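Local coordinates for putative molybdenum cofactor biosynthesis protein (Corynebacterium diphtheriae, PDB 2G2C) that is of unknown function but probably takes part in the biosynthesis of the molybdenum cofactor, at residues 78-82 with 119-123; 71-77 with 133-139; 105-110 with 148-153. All blocks are in the same frame, centred on the assembly; numbering follows the deposited sequence.

Interaction 1 of 3, residues 78-82 with 119-123; sequences GTGIR and LSRGI. With NA (sodium ion), chain B.
Arg121 folds back over the loop at Thr79 and Gly80, so that almost every atom of its side chain meets this segment. Its backbone N first donates to Thr79 O, 3.1 Å away. CB and CG then skirt the same oxygen, and CD packs against Ile81 CD1 at 3.9 Å, the two side chains crossing nearly at right angles. A bend at chi3 (-59°) turns the guanidinium round to Gly80 O, which lies close to its plane. There NE bonds at 2.9 Å from above the carbonyl plane, while NH2 reaches Gly80 O at 3.0 Å, nearly along the C=O axis. One oxygen is thus gripped by two nitrogens, which fixes the rotation of the group, and NH1 forms a salt bridge with Glu89 of helix 87-92. Arginine suits the place because its length and several N-H groups let one side chain join both loops and the helix.

Threonine serves beside it with both branches. With chi1 at 66°, Thr79 OG1 makes a weak hydroxyl bond to Ser120 OG (3.3 Å) and coordinates the sodium ion at 2.8 Å, while Thr79 CG2 packs near Gly122 CA. Ser120 OG also accepts from Gly122 N at 3.2 Å, an ST turn. The loop carries the Gly-Gly-Thr-Gly signature that follows a central strand in MogA-like proteins, where it lines the probable molybdopterin site.

Interaction 2 of 3, residues 71-77 with 133-139; sequences RFIITAG and AALIVNA
Arg71 and Ala133 close the pairing at the start of two parallel neighbours, strands 72-76 and 135-139, whose directions differ by 16°. A bend of the Arg71 chain at chi3 (63°) brings the guanidinium edge-on to Ala133 O, NE at 2.8 Å and NH2 at 3.1 Å, with the oxygen almost in its plane. Arginine suits this end of the strand pair because its length lets it clasp a carbonyl just ahead of the neighbouring strand while NH2 also forms a salt bridge with Asp165.

Ile73 sits in the middle of the pairing. Its N bonds to Leu135 O and its O receives Val137 N, both at 2.9 Å, and its CB faces Ile136 CG1 on the same side of the sheet. These beta-branched isoleucines suit the extended backbone of a strand and fill the hydrophobic layer beneath helix 55-67. On the other side Phe72 and Leu135 lie alongside each other, and Val137 CG2 meets the edge of the Phe72 ring at 3.9 Å.

Ala139 ends the strand. Its small CB lies 3.4 Å from Thr75 O, and its own O receives Gly77 N. A water also donates to Ala139 O and Gly77 O and accepts from Thr75 OG1 at 2.6 Å. The same hydroxyl accepts from Asn138 ND2, at 2.9 Å, and so acts as donor and acceptor at once.

Strand 5-13 flanks 72-76 on its far edge. Helix 55-67 packs on the face of Ile73 and Ile136, and helices 143-153 and 157-165 on that of Phe72, Leu135 and Val137.

Interaction 3 of 3, residues 105-110 with 148-153; sequences QILIHG and DTWAVI
Ile106 and Val152 lie at the heart of a helix-helix packing on one side of the alpha/beta fold, where helix 105-109 crosses helix 148-153 at 124° with axes 8.8 Å apart. The two side chains meet obliquely, Ile106 CG1 lying 3.6 Å from Val152 CB. A chi1 of -72° sets this CG1 branch beside the Ile106 backbone N, facing Val152, and leaves CG2 opposite that nitrogen, 3.8 Å from Thr149 OG1, an oxygen already bonded to Gly145 O within its own helix. Val152 in turn spreads its two methyls: CG2 rests against Ile106 CA, and CG1 against the aliphatic start of Gln105. Branched aliphatic residues fill the space between helices at this ordinary packing distance.

Polar groups lie toward the solvent side. The His109 ring is set at 87° to the Asp148 carboxylate, with ND1 3.6 Å from OD1 and no hydrogen bond between them. The ring's CE1 touches Ala151 CB at 3.5 Å, an alanine small enough to admit it. Having no side chain, Gly110 lets the other carboxylate oxygen of Asp148 come close, OD2 lying 3.6 Å from Gly110 CA.

Interaction 2 is the core of the molecule, a parallel strand pair almost wholly buried, whereas interaction 1 is a surface contact and interaction 3 is only partly buried. Interactions 1 and 2 each have an arginine gripping a carbonyl side-on; to this interaction 2 adds regular backbone bonds and aliphatic packing, and interaction 1 hydroxyls beside a sodium ion. Interaction 3 is van der Waals packing without direct hydrogen bonds. Residues 78-82 continue the chain of 71-77, carrying the central strand into the loop, and Asn138 OD1 receives Ile123 N to tie interactions 1 and 2. Helix 143-153 follows strand 135-139 and lies on it through Val137 and Thr149. Interactions 1 and 3 do not touch.

Interaction 1 of 3, residues 78-82 with 119-123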
ATOM      1  N   GLY A  78       0.181  -5.444  -9.134  1.00 11.22           N
ATOM      2  CA  GLY A  78       1.588  -5.567  -9.544  1.00 11.55           C
ATOM      3  C   GLY A  78       2.442  -6.460  -8.664  1.00 11.51           C
ATOM      4  O   GLY A  78       3.667  -6.339  -8.653  1.00 11.21           O
ATOM      5  N   THR A  79       1.801  -7.396  -7.962  1.00 11.15           N
ATOM      6  CA  THR A  79       2.539  -8.262  -7.026  1.00 12.40           C
ATOM      7  C   THR A  79       2.824  -9.693  -7.513  1.00 12.44           C
ATOM      8  O   THR A  79       3.415 -10.465  -6.766  1.00 13.68           O
ATOM      9  CB  THR A  79       1.815  -8.358  -5.655  1.00 13.17           C
ATOM     10  OG1 THR A  79       0.558  -9.028  -5.818  1.00 16.25           O
ATOM     11  CG2 THR A  79       1.552  -6.955  -5.047  1.00 13.64           C
ATOM     12  N   GLY A  80       2.374 -10.052  -8.720  1.00 12.28           N
ATOM     13  CA  GLY A  80       2.632 -11.404  -9.251  1.00 11.52           C
ATOM     14  C   GLY A  80       4.041 -11.560  -9.819  1.00 11.78           C
ATOM     15  O   GLY A  80       4.955 -10.797  -9.505  1.00 10.96           O
ATOM     16  N   ILE A  81       4.188 -12.542 -10.703  1.00 11.40           N
ATOM     17  CA  ILE A  81       5.499 -12.993 -11.161  1.00 12.85           C
ATOM     18  C   ILE A  81       5.820 -12.558 -12.616  1.00 13.31           C
ATOM     19  O   ILE A  81       6.956 -12.763 -13.084  1.00 14.70           O
ATOM     20  CB  ILE A  81       5.711 -14.528 -10.970  1.00 13.91           C
ATOM     21  CG1 ILE A  81       7.220 -14.870 -10.820  1.00 15.00           C
ATOM     22  CG2 ILE A  81       4.978 -15.321 -12.056  1.00 13.78           C
ATOM     23  CD1 ILE A  81       7.857 -14.266  -9.516  1.00 16.42           C
ATOM     24  N   ARG A  82       4.854 -11.949 -13.320  1.00 13.98           N
ATOM     25  CA  ARG A  82       5.124 -11.379 -14.640  0.50 13.88           C
ATOM     26  C   ARG A  82       6.300 -10.406 -14.552  1.00 13.50           C
ATOM     27  O   ARG A  82       6.520  -9.774 -13.511  1.00 13.21           O
ATOM     28  CB  ARG A  82       3.897 -10.630 -15.161  0.50 15.12           C
ATOM     29  CG  ARG A  82       2.726 -11.521 -15.544  0.50 18.90           C
ATOM     30  CD  ARG A  82       1.692 -10.754 -16.386  0.50 19.60           C
ATOM     31  NE  ARG A  82       2.309 -10.015 -17.495  0.50 21.63           N
ATOM     32  CZ  ARG A  82       1.684  -9.615 -18.605  0.50 28.51           C
ATOM     33  NH1 ARG A  82       0.400  -9.895 -18.802  0.50 20.08           N
ATOM     34  NH2 ARG A  82       2.361  -8.941 -19.519  0.50 19.53           N
ATOM     35  N   LEU A 119       0.793 -16.529  -4.581  1.00 29.40           N
ATOM     36  CA  LEU A 119       1.526 -15.822  -5.623  1.00 28.42           C
ATOM     37  C   LEU A 119       1.759 -14.343  -5.346  1.00 27.87           C
ATOM     38  O   LEU A 119       2.571 -13.721  -6.040  1.00 29.13           O
ATOM     39  CB  LEU A 119       0.723 -15.912  -6.904  1.00 28.57           C
ATOM     40  CG  LEU A 119       0.427 -17.364  -7.189  1.00 27.62           C
ATOM     41  CD1 LEU A 119      -0.703 -17.432  -8.167  1.00 21.40           C
ATOM     42  CD2 LEU A 119       1.723 -18.019  -7.697  1.00 27.55           C
ATOM     43  N   SER A 120       1.033 -13.761  -4.393  1.00 25.92           N
ATOM     44  CA  SER A 120       1.346 -12.369  -4.003  1.00 23.71           C
ATOM     45  C   SER A 120       2.668 -12.258  -3.227  1.00 21.59           C
ATOM     46  O   SER A 120       2.944 -12.931  -2.210  1.00 22.45           O
ATOM     47  CB  SER A 120       0.205 -11.675  -3.242  1.00 24.63           C
ATOM     48  OG  SER A 120       0.607 -10.346  -2.817  1.00 23.52           O
ATOM     49  N   ARG A 121       3.477 -11.368  -3.755  1.00 18.65           N
ATOM     50  CA  ARG A 121       4.781 -11.133  -3.207  1.00 15.00           C
ATOM     51  C   ARG A 121       4.738  -9.783  -2.512  1.00 14.34           C
ATOM     52  O   ARG A 121       5.780  -9.217  -2.217  1.00 13.23           O
ATOM     53  CB  ARG A 121       5.749 -11.119  -4.346  1.00 14.64           C
ATOM     54  CG  ARG A 121       5.694 -12.423  -5.136  1.00 13.53           C
ATOM     55  CD  ARG A 121       6.764 -12.438  -6.204  1.00 16.25           C
ATOM     56  NE  ARG A 121       6.569 -11.299  -7.110  1.00 13.88           N
ATOM     57  CZ  ARG A 121       7.379 -10.246  -7.179  1.00 12.21           C
ATOM     58  NH1 ARG A 121       8.443 -10.155  -6.373  1.00 12.56           N
ATOM     59  NH2 ARG A 121       7.091  -9.263  -8.043  1.00 11.00           N
ATOM     60  N   GLY A 122       3.529  -9.260  -2.260  1.00 13.66           N
ATOM     61  CA  GLY A 122       3.401  -7.914  -1.684  1.00 13.05           C
ATOM     62  C   GLY A 122       4.071  -7.825  -0.339  1.00 12.33           C
ATOM     63  O   GLY A 122       3.965  -8.771   0.456  1.00 13.15           O
ATOM     64  N   ILE A 123       4.776  -6.702  -0.090  1.00 11.13           N
ATOM     65  CA  ILE A 123       5.429  -6.519   1.201  1.00 11.25           C
ATOM     66  C   ILE A 123       4.747  -5.447   2.059  1.00 10.68           C
ATOM     67  O   ILE A 123       3.904  -4.679   1.577  1.00 10.37           O
ATOM     68  CB  ILE A 123       6.967  -6.291   1.062  1.00 11.95           C
ATOM     69  CG1 ILE A 123       7.223  -5.012   0.285  1.00 12.44           C
ATOM     70  CG2 ILE A 123       7.597  -7.527   0.412  1.00 14.93           C
ATOM     71  CD1 ILE A 123       8.700  -4.603   0.306  1.00 15.49           C
TER
HETATM   72 NA    NA B 301      -1.461  -8.197  -7.633  1.00 16.22          NA

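Interaction 2 of 3, residues 71-77 with 133-139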
ATOM      1  N   ARG A  71       2.012   9.429   5.153  1.00 11.27           N
ATOM      2  CA  ARG A  71       2.603   8.505   6.128  1.00 11.51           C
ATOM      3  C   ARG A  71       2.018   7.086   6.049  1.00 12.00           C
ATOM      4  O   ARG A  71       2.492   6.190   6.712  1.00 11.38           O
ATOM      5  CB  ARG A  71       2.564   9.062   7.553  1.00 12.90           C
ATOM      6  CG  ARG A  71       3.439  10.326   7.678  1.00 13.13           C
ATOM      7  CD  ARG A  71       3.633  10.666   9.136  1.00 13.36           C
ATOM      8  NE  ARG A  71       4.353   9.626   9.872  1.00 13.10           N
ATOM      9  CZ  ARG A  71       4.220   9.387  11.178  1.00 13.39           C
ATOM     10  NH1 ARG A  71       3.412  10.162  11.942  1.00 13.96           N
ATOM     11  NH2 ARG A  71       4.904   8.369  11.723  1.00 14.56           N
ATOM     12  N   PHE A  72       0.985   6.913   5.213  1.00 10.83           N
ATOM     13  CA  PHE A  72       0.420   5.589   4.973  1.00 10.80           C
ATOM     14  C   PHE A  72       0.194   5.523   3.484  1.00 11.67           C
ATOM     15  O   PHE A  72      -0.507   6.374   2.932  1.00 11.53           O
ATOM     16  CB  PHE A  72      -0.899   5.391   5.735  1.00 10.98           C
ATOM     17  CG  PHE A  72      -1.570   4.090   5.411  1.00 12.97           C
ATOM     18  CD1 PHE A  72      -0.903   2.890   5.587  1.00 14.18           C
ATOM     19  CD2 PHE A  72      -2.860   4.044   4.889  1.00 16.52           C
ATOM     20  CE1 PHE A  72      -1.510   1.659   5.269  1.00 13.92           C
ATOM     21  CE2 PHE A  72      -3.461   2.801   4.561  1.00 18.47           C
ATOM     22  CZ  PHE A  72      -2.797   1.632   4.767  1.00 14.53           C
ATOM     23  N   ILE A  73       0.847   4.569   2.826  1.00 10.26           N
ATOM     24  CA  ILE A  73       0.716   4.397   1.397  1.00 10.72           C
ATOM     25  C   ILE A  73       0.290   2.984   1.164  1.00 11.31           C
ATOM     26  O   ILE A  73       0.957   2.053   1.647  1.00 10.94           O
ATOM     27  CB  ILE A  73       2.082   4.645   0.692  1.00 10.62           C
ATOM     28  CG1 ILE A  73       2.528   6.095   0.932  1.00 11.75           C
ATOM     29  CG2 ILE A  73       1.965   4.318  -0.800  1.00 11.72           C
ATOM     30  CD1 ILE A  73       3.929   6.454   0.382  1.00 12.31           C
ATOM     31  N   ILE A  74      -0.827   2.809   0.455  1.00 10.62           N
ATOM     32  CA  ILE A  74      -1.275   1.445   0.131  1.00 10.52           C
ATOM     33  C   ILE A  74      -1.324   1.320  -1.400  1.00 11.29           C
ATOM     34  O   ILE A  74      -1.884   2.180  -2.071  1.00 10.96           O
ATOM     35  CB  ILE A  74      -2.601   1.086   0.823  1.00 11.15           C
ATOM     36  CG1 ILE A  74      -2.954  -0.402   0.529  1.00 12.74           C
ATOM     37  CG2 ILE A  74      -3.701   2.035   0.414  1.00 13.26           C
ATOM     38  CD1 ILE A  74      -3.814  -1.070   1.616  1.00 14.97           C
ATOM     39  N   THR A  75      -0.687   0.270  -1.923  1.00 10.95           N
ATOM     40  CA  THR A  75      -0.709  -0.011  -3.358  1.00 11.26           C
ATOM     41  C   THR A  75      -1.656  -1.201  -3.578  1.00 11.76           C
ATOM     42  O   THR A  75      -1.858  -2.040  -2.681  1.00 11.36           O
ATOM     43  CB  THR A  75       0.690  -0.374  -3.911  1.00 12.14           C
ATOM     44  OG1 THR A  75       1.176  -1.596  -3.319  1.00 12.43           O
ATOM     45  CG2 THR A  75       1.698   0.760  -3.599  1.00 11.92           C
ATOM     46  N   ALA A  76      -2.205  -1.287  -4.787  1.00 10.67           N
ATOM     47  CA  ALA A  76      -3.050  -2.434  -5.141  1.00 10.36           C
ATOM     48  C   ALA A  76      -2.607  -2.880  -6.496  1.00 10.53           C
ATOM     49  O   ALA A  76      -2.764  -2.111  -7.451  1.00 11.89           O
ATOM     50  CB  ALA A  76      -4.551  -2.006  -5.149  1.00 10.43           C
ATOM     51  N   GLY A  77      -2.080  -4.107  -6.598  1.00 11.22           N
ATOM     52  CA  GLY A  77      -1.673  -4.632  -7.871  1.00 12.12           C
ATOM     53  C   GLY A  77      -0.175  -4.699  -8.093  1.00 11.21           C
ATOM     54  O   GLY A  77       0.625  -4.094  -7.364  1.00 11.54           O
ATOM     55  N   ALA A 133       8.336   8.794   9.587  1.00 12.48           N
ATOM     56  CA  ALA A 133       8.368   7.549   8.793  1.00 11.46           C
ATOM     57  C   ALA A 133       6.976   7.215   8.276  1.00 11.78           C
ATOM     58  O   ALA A 133       5.993   7.548   8.936  1.00 12.43           O
ATOM     59  CB  ALA A 133       8.915   6.393   9.629  1.00 13.11           C
ATOM     60  N   ALA A 134       6.922   6.569   7.111  1.00 11.16           N
ATOM     61  CA  ALA A 134       5.666   6.120   6.533  1.00 10.02           C
ATOM     62  C   ALA A 134       5.577   4.594   6.563  1.00 11.37           C
ATOM     63  O   ALA A 134       6.602   3.903   6.542  1.00 10.93           O
ATOM     64  CB  ALA A 134       5.542   6.602   5.109  1.00 11.45           C
ATOM     65  N   LEU A 135       4.350   4.095   6.626  1.00 10.45           N
ATOM     66  CA  LEU A 135       4.053   2.675   6.471  1.00 10.89           C
ATOM     67  C   LEU A 135       3.568   2.432   5.042  1.00  9.63           C
ATOM     68  O   LEU A 135       2.676   3.145   4.584  1.00 10.95           O
ATOM     69  CB  LEU A 135       2.921   2.313   7.414  1.00 11.64           C
ATOM     70  CG  LEU A 135       2.340   0.905   7.293  1.00 11.06           C
ATOM     71  CD1 LEU A 135       3.374  -0.180   7.718  1.00 12.11           C
ATOM     72  CD2 LEU A 135       1.072   0.835   8.160  1.00 13.58           C
ATOM     73  N   ILE A 136       4.161   1.479   4.327  1.00 10.23           N
ATOM     74  CA  ILE A 136       3.751   1.156   2.971  1.00  9.11           C
ATOM     75  C   ILE A 136       3.259  -0.281   2.994  1.00 10.21           C
ATOM     76  O   ILE A 136       3.922  -1.164   3.595  1.00 10.14           O
ATOM     77  CB  ILE A 136       4.923   1.312   1.982  1.00  9.04           C
ATOM     78  CG1 ILE A 136       5.543   2.710   2.094  1.00  8.92           C
ATOM     79  CG2 ILE A 136       4.453   1.049   0.534  1.00 10.06           C
ATOM     80  CD1 ILE A 136       6.686   2.917   1.164  1.00 13.03           C
ATOM     81  N   VAL A 137       2.104  -0.514   2.351  1.00  9.62           N
ATOM     82  CA  VAL A 137       1.472  -1.847   2.315  1.00 10.50           C
ATOM     83  C   VAL A 137       1.141  -2.145   0.868  1.00 10.15           C
ATOM     84  O   VAL A 137       0.477  -1.336   0.205  1.00 11.33           O
ATOM     85  CB  VAL A 137       0.139  -1.831   3.128  1.00 11.36           C
ATOM     86  CG1 VAL A 137      -0.696  -3.103   2.896  1.00 12.94           C
ATOM     87  CG2 VAL A 137       0.413  -1.641   4.606  1.00 11.99           C
ATOM     88  N   ASN A 138       1.612  -3.301   0.381  1.00  9.50           N
ATOM     89  CA  ASN A 138       1.251  -3.784  -0.971  1.00  9.57           C
ATOM     90  C   ASN A 138       0.079  -4.749  -0.878  1.00 11.62           C
ATOM     91  O   ASN A 138       0.223  -5.836  -0.288  1.00 12.54           O
ATOM     92  CB  ASN A 138       2.393  -4.600  -1.598  1.00 10.49           C
ATOM     93  CG  ASN A 138       3.671  -3.817  -1.824  1.00 10.91           C
ATOM     94  OD1 ASN A 138       4.722  -4.440  -1.882  1.00 12.37           O
ATOM     95  ND2 ASN A 138       3.591  -2.499  -2.027  1.00  9.34           N
ATOM     96  N   ALA A 139      -1.072  -4.370  -1.446  1.00 10.40           N
ATOM     97  CA  ALA A 139      -2.192  -5.312  -1.574  1.00 11.88           C
ATOM     98  C   ALA A 139      -2.290  -5.888  -2.981  1.00 12.07           C
ATOM     99  O   ALA A 139      -1.781  -5.314  -3.933  1.00 11.37           O
ATOM    100  CB  ALA A 139      -3.505  -4.611  -1.226  1.00 10.54           C
TER
HETATM  101  O   HOH W   1       0.402  -3.811  -4.532  1.00 11.13           O

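Interaction 3 of 3, residues 105-110 with 148-153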
ATOM      1  N   GLN A 105       0.729 -12.858   8.514  1.00 14.24           N
ATOM      2  CA  GLN A 105      -0.651 -12.881   9.021  0.50 13.90           C
ATOM      3  C   GLN A 105      -1.651 -12.694   7.887  1.00 14.49           C
ATOM      4  O   GLN A 105      -2.713 -13.297   7.888  1.00 15.12           O
ATOM      5  CB  GLN A 105      -0.869 -11.800  10.089  0.50 14.69           C
ATOM      6  CG  GLN A 105      -0.193 -12.100  11.402  0.50 16.95           C
ATOM      7  CD  GLN A 105      -0.712 -11.259  12.559  0.50 10.19           C
ATOM      8  OE1 GLN A 105      -0.874 -11.759  13.691  0.50 20.97           O
ATOM      9  NE2 GLN A 105      -0.974  -9.972  12.295  0.50 19.58           N
ATOM     10  N   ILE A 106      -1.288 -11.854   6.911  1.00 14.64           N
ATOM     11  CA  ILE A 106      -2.183 -11.618   5.778  1.00 14.91           C
ATOM     12  C   ILE A 106      -2.395 -12.933   5.030  1.00 16.06           C
ATOM     13  O   ILE A 106      -3.523 -13.259   4.610  1.00 16.69           O
ATOM     14  CB  ILE A 106      -1.628 -10.531   4.832  1.00 15.05           C
ATOM     15  CG1 ILE A 106      -1.737  -9.169   5.477  1.00 14.01           C
ATOM     16  CG2 ILE A 106      -2.320 -10.600   3.465  1.00 16.26           C
ATOM     17  CD1 ILE A 106      -0.825  -8.116   4.812  1.00 12.85           C
ATOM     18  N   LEU A 107      -1.313 -13.696   4.910  1.00 17.21           N
ATOM     19  CA  LEU A 107      -1.383 -14.984   4.269  1.00 18.50           C
ATOM     20  C   LEU A 107      -2.139 -16.024   5.127  1.00 18.48           C
ATOM     21  O   LEU A 107      -2.970 -16.783   4.606  1.00 21.33           O
ATOM     22  CB  LEU A 107       0.036 -15.431   3.964  1.00 19.36           C
ATOM     23  CG  LEU A 107       0.103 -16.481   2.877  1.00 22.62           C
ATOM     24  CD1 LEU A 107      -0.778 -16.145   1.647  1.00 24.20           C
ATOM     25  CD2 LEU A 107       1.546 -16.567   2.521  1.00 23.22           C
ATOM     26  N   ILE A 108      -1.888 -16.045   6.441  1.00 18.39           N
ATOM     27  CA  ILE A 108      -2.597 -16.952   7.342  1.00 19.50           C
ATOM     28  C   ILE A 108      -4.110 -16.673   7.283  1.00 21.24           C
ATOM     29  O   ILE A 108      -4.919 -17.607   7.161  1.00 22.99           O
ATOM     30  CB  ILE A 108      -2.067 -16.825   8.787  1.00 19.07           C
ATOM     31  CG1 ILE A 108      -0.651 -17.398   8.895  1.00 18.08           C
ATOM     32  CG2 ILE A 108      -3.028 -17.501   9.801  1.00 20.19           C
ATOM     33  CD1 ILE A 108       0.122 -16.911  10.144  1.00 18.71           C
ATOM     34  N   HIS A 109      -4.470 -15.390   7.313  1.00 22.32           N
ATOM     35  CA  HIS A 109      -5.884 -14.952   7.251  1.00 24.33           C
ATOM     36  C   HIS A 109      -6.538 -15.194   5.886  1.00 25.12           C
ATOM     37  O   HIS A 109      -7.742 -15.451   5.806  1.00 26.79           O
ATOM     38  CB  HIS A 109      -6.014 -13.456   7.591  1.00 24.57           C
ATOM     39  CG  HIS A 109      -7.436 -12.980   7.689  1.00 27.12           C
ATOM     40  ND1 HIS A 109      -8.000 -12.113   6.778  1.00 28.66           N
ATOM     41  CD2 HIS A 109      -8.415 -13.280   8.578  1.00 28.51           C
ATOM     42  CE1 HIS A 109      -9.258 -11.883   7.111  1.00 26.64           C
ATOM     43  NE2 HIS A 109      -9.531 -12.566   8.208  1.00 28.74           N
ATOM     44  N   GLY A 110      -5.777 -15.073   4.805  1.00 25.78           N
ATOM     45  CA  GLY A 110      -6.314 -15.230   3.452  1.00 26.69           C
ATOM     46  C   GLY A 110      -6.164 -16.645   2.899  1.00 28.12           C
ATOM     47  O   GLY A 110      -6.975 -17.097   2.074  1.00 29.81           O
ATOM     48  N   ASP A 148      -8.697  -8.771   2.695  1.00 14.29           N
ATOM     49  CA  ASP A 148      -7.877  -9.621   3.566  1.00 14.86           C
ATOM     50  C   ASP A 148      -6.637  -8.862   4.080  1.00 14.48           C
ATOM     51  O   ASP A 148      -6.262  -8.971   5.263  1.00 16.26           O
ATOM     52  CB  ASP A 148      -7.460 -10.897   2.849  1.00 16.75           C
ATOM     53  CG  ASP A 148      -8.585 -11.920   2.762  1.00 18.72           C
ATOM     54  OD1 ASP A 148      -9.573 -11.850   3.536  1.00 22.80           O
ATOM     55  OD2 ASP A 148      -8.477 -12.798   1.881  1.00 23.02           O
ATOM     56  N   THR A 149      -6.018  -8.084   3.201  1.00 13.18           N
ATOM     57  CA  THR A 149      -4.874  -7.280   3.643  1.00 13.28           C
ATOM     58  C   THR A 149      -5.330  -6.292   4.703  1.00 13.63           C
ATOM     59  O   THR A 149      -4.708  -6.151   5.758  1.00 13.67           O
ATOM     60  CB  THR A 149      -4.248  -6.537   2.438  1.00 12.61           C
ATOM     61  OG1 THR A 149      -3.631  -7.522   1.597  1.00 14.41           O
ATOM     62  CG2 THR A 149      -3.251  -5.498   2.891  1.00 14.34           C
ATOM     63  N   TRP A 150      -6.449  -5.612   4.420  1.00 11.90           N
ATOM     64  CA  TRP A 150      -6.976  -4.607   5.323  1.00 12.87           C
ATOM     65  C   TRP A 150      -7.333  -5.207   6.685  1.00 12.80           C
ATOM     66  O   TRP A 150      -7.103  -4.595   7.731  1.00 12.78           O
ATOM     67  CB  TRP A 150      -8.214  -3.932   4.702  1.00 13.24           C
ATOM     68  CG  TRP A 150      -8.560  -2.747   5.473  1.00 12.62           C
ATOM     69  CD1 TRP A 150      -9.547  -2.636   6.435  1.00 14.52           C
ATOM     70  CD2 TRP A 150      -7.918  -1.470   5.403  1.00 13.62           C
ATOM     71  NE1 TRP A 150      -9.565  -1.371   6.919  1.00 15.58           N
ATOM     72  CE2 TRP A 150      -8.577  -0.631   6.321  1.00 14.20           C
ATOM     73  CE3 TRP A 150      -6.848  -0.958   4.648  1.00 15.93           C
ATOM     74  CZ2 TRP A 150      -8.205   0.709   6.520  1.00 15.11           C
ATOM     75  CZ3 TRP A 150      -6.478   0.387   4.822  1.00 17.01           C
ATOM     76  CH2 TRP A 150      -7.157   1.197   5.760  1.00 16.24           C
ATOM     77  N   ALA A 151      -7.913  -6.410   6.684  1.00 12.56           N
ATOM     78  CA  ALA A 151      -8.293  -7.056   7.942  1.00 12.76           C
ATOM     79  C   ALA A 151      -7.130  -7.242   8.880  1.00 12.93           C
ATOM     80  O   ALA A 151      -7.292  -7.225  10.104  1.00 13.22           O
ATOM     81  CB  ALA A 151      -8.959  -8.414   7.665  1.00 12.53           C
ATOM     82  N   VAL A 152      -5.951  -7.473   8.311  1.00 12.63           N
ATOM     83  CA  VAL A 152      -4.756  -7.632   9.152  1.00 14.66           C
ATOM     84  C   VAL A 152      -4.130  -6.293   9.534  1.00 14.60           C
ATOM     85  O   VAL A 152      -3.704  -6.082  10.685  1.00 16.06           O
ATOM     86  CB  VAL A 152      -3.732  -8.531   8.463  1.00 14.44           C
ATOM     87  CG1 VAL A 152      -2.369  -8.490   9.216  1.00 16.00           C
ATOM     88  CG2 VAL A 152      -4.296  -9.976   8.337  1.00 14.66           C
ATOM     89  N   ILE A 153      -4.037  -5.386   8.566  1.00 14.70           N
ATOM     90  CA  ILE A 153      -3.344  -4.112   8.830  1.00 14.71           C
ATOM     91  C   ILE A 153      -4.149  -3.186   9.711  1.00 14.05           C
ATOM     92  O   ILE A 153      -3.611  -2.530  10.600  1.00 14.67           O
ATOM     93  CB  ILE A 153      -3.041  -3.381   7.484  1.00 15.37           C
ATOM     94  CG1 ILE A 153      -2.096  -4.254   6.650  1.00 16.40           C
ATOM     95  CG2 ILE A 153      -2.505  -1.914   7.711  1.00 17.70           C
ATOM     96  CD1 ILE A 153      -0.733  -4.456   7.236  1.00 17.38           C
TER
HETATM   97  O   HOH W   2      -3.060  -7.885  12.702  1.00 36.61           O